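Local coordinates for predicted protein (Acinetobacter sp. RUH2624, PDB 4MEA) that probably hydrolyses epoxides as a secreted, Cif-type member of the alpha/beta hydrolase fold, at residues 156-161 with 274-279. Residues are numbered along the deposited sequence; the frame is centred on the assembly and turned at random.
Sequences FMDSPI and KGVNDV
D158 and V276 bring the two loops together, their CA atoms 5.6 Å apart, where the chain leaving strand 151-157 meets the type II' turn V276-V279 that leads into helix 279-288. The S159 N to M157 O bond closes a classic gamma turn around D158, whose carboxylate reaches into the second loop. V276 N gives D158 OD2 a nearly straight hydrogen bond (2.9 Å) on its syn side, 24° out of the carboxylate plane. N277 N adds a weak bond to OD1, which also accepts from G272 N. G275, lacking a side chain, lets D158 OD2 approach G275 CA to 3.7 Å. V276 CG2 lies 3.2 Å from D158 OD2. V276 CG1, anti to the backbone N (chi1 -174°), turns instead toward P160 CD, 4.2 Å away. Beyond it, P160 CB touches V279 CG1. A water links the main chains, donating to D158 O and N277 O. Backbone N-H groups thus fix the carboxylate, while OD2 also bonds H305 ND1. An acid after strand 151-157, one strand before the usual place, and bonded to H305 is consistent with the charge-relay member of the alpha/beta hydrolase catalytic triad, probably with D134 as nucleophile.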
loop_
_atom_site.group_PDB
_atom_site.type_symbol
_atom_site.label_atom_id
_atom_site.label_comp_id
_atom_site.label_asym_id
_atom_site.label_seq_id
_atom_site.Cartn_x
_atom_site.Cartn_y
_atom_site.Cartn_z
ATOM N N PHE A 156 1.930 -3.900 25.244
ATOM C CA PHE A 156 1.711 -3.907 23.798
ATOM C C PHE A 156 3.027 -3.540 23.121
ATOM O O PHE A 156 3.743 -2.643 23.586
ATOM C CB PHE A 156 0.611 -2.908 23.414
ATOM C CG PHE A 156 -0.732 -3.214 24.034
ATOM C CD1 PHE A 156 -1.648 -4.022 23.374
ATOM C CD2 PHE A 156 -1.072 -2.697 25.277
ATOM C CE1 PHE A 156 -2.887 -4.302 23.941
ATOM C CE2 PHE A 156 -2.302 -2.982 25.853
ATOM C CZ PHE A 156 -3.210 -3.784 25.178
ATOM N N MET A 157 3.360 -4.234 22.036
ATOM C CA MET A 157 4.692 -4.096 21.447
ATOM C C MET A 157 4.700 -3.576 20.004
ATOM O O MET A 157 4.055 -4.135 19.116
ATOM C CB MET A 157 5.493 -5.394 21.586
ATOM C CG MET A 157 5.832 -5.743 23.037
ATOM S SD MET A 157 6.611 -7.348 23.297
ATOM C CE MET A 157 8.165 -7.144 22.410
ATOM N N ASP A 158 5.440 -2.487 19.816
ATOM C CA ASP A 158 5.693 -1.829 18.521
ATOM C C ASP A 158 4.478 -1.312 17.744
ATOM O O ASP A 158 4.373 -0.111 17.518
ATOM C CB ASP A 158 6.619 -2.660 17.605
ATOM C CG ASP A 158 7.518 -1.776 16.737
ATOM O OD1 ASP A 158 8.052 -0.779 17.266
ATOM O OD2 ASP A 158 7.667 -2.043 15.526
ATOM N N SER A 159 3.573 -2.204 17.331
ATOM C CA SER A 159 2.458 -1.806 16.461
ATOM C C SER A 159 1.387 -0.982 17.171
ATOM O O SER A 159 1.169 -1.129 18.377
ATOM C CB SER A 159 1.795 -3.028 15.812
ATOM O OG SER A 159 2.696 -3.703 14.963
ATOM N N PRO A 160 0.706 -0.112 16.419
ATOM C CA PRO A 160 -0.382 0.654 17.024
ATOM C C PRO A 160 -1.545 -0.266 17.380
ATOM O O PRO A 160 -1.743 -1.297 16.734
ATOM C CB PRO A 160 -0.794 1.618 15.905
ATOM C CG PRO A 160 -0.362 0.945 14.642
ATOM C CD PRO A 160 0.909 0.231 14.997
ATOM N N ILE A 161 -2.276 0.100 18.426
ATOM C CA ILE A 161 -3.567 -0.494 18.721
ATOM C C ILE A 161 -4.548 0.225 17.800
ATOM O O ILE A 161 -4.497 1.447 17.677
ATOM C CB ILE A 161 -3.958 -0.244 20.200
ATOM C CG1 ILE A 161 -2.948 -0.912 21.139
ATOM C CG2 ILE A 161 -5.378 -0.731 20.485
ATOM C CD1 ILE A 161 -2.926 -0.340 22.559
ATOM N N LYS A 274 13.861 1.357 15.328
ATOM C CA LYS A 274 13.945 1.146 13.875
ATOM C C LYS A 274 12.708 0.456 13.303
ATOM O O LYS A 274 12.665 0.119 12.113
ATOM C CB LYS A 274 15.190 0.325 13.501
ATOM C CG LYS A 274 16.511 1.019 13.826
ATOM C CD LYS A 274 16.583 2.385 13.161
ATOM C CE LYS A 274 17.932 3.060 13.412
ATOM N NZ LYS A 274 17.968 4.458 12.884
ATOM N N GLY A 275 11.710 0.239 14.152
ATOM C CA GLY A 275 10.457 -0.349 13.715
ATOM C C GLY A 275 9.401 0.737 13.604
ATOM O O GLY A 275 9.607 1.744 12.933
ATOM N N VAL A 276 8.272 0.541 14.272
ATOM C CA VAL A 276 7.200 1.538 14.273
ATOM C C VAL A 276 7.581 2.718 15.175
ATOM O O VAL A 276 7.053 3.820 15.035
ATOM C CB VAL A 276 5.848 0.913 14.699
ATOM C CG1 VAL A 276 4.715 1.930 14.543
ATOM C CG2 VAL A 276 5.567 -0.324 13.846
ATOM N N ASN A 277 8.506 2.472 16.099
ATOM C CA ASN A 277 9.146 3.541 16.866
ATOM C C ASN A 277 8.185 4.189 17.879
ATOM O O ASN A 277 7.727 3.534 18.820
ATOM C CB ASN A 277 9.776 4.577 15.904
ATOM C CG ASN A 277 10.689 5.565 16.611
ATOM O OD1 ASN A 277 11.013 5.399 17.787
ATOM N ND2 ASN A 277 11.110 6.599 15.894
ATOM N N ASP A 278 7.848 5.459 17.677
ATOM C CA ASP A 278 7.122 6.201 18.711
ATOM C C ASP A 278 5.594 6.290 18.568
ATOM O O ASP A 278 4.931 6.921 19.400
ATOM C CB ASP A 278 7.710 7.613 18.845
ATOM C CG ASP A 278 7.583 8.422 17.574
ATOM O OD1 ASP A 278 7.157 7.862 16.540
ATOM O OD2 ASP A 278 7.927 9.625 17.609
ATOM N N VAL A 279 5.030 5.676 17.530
ATOM C CA VAL A 279 3.587 5.759 17.302
ATOM C C VAL A 279 2.772 5.190 18.477
ATOM O O VAL A 279 1.887 5.854 19.003
ATOM C CB VAL A 279 3.165 5.056 15.993
ATOM C CG1 VAL A 279 1.630 5.050 15.850
ATOM C CG2 VAL A 279 3.830 5.724 14.789
HETATM O O HOH W 1 5.330 2.380 17.909
#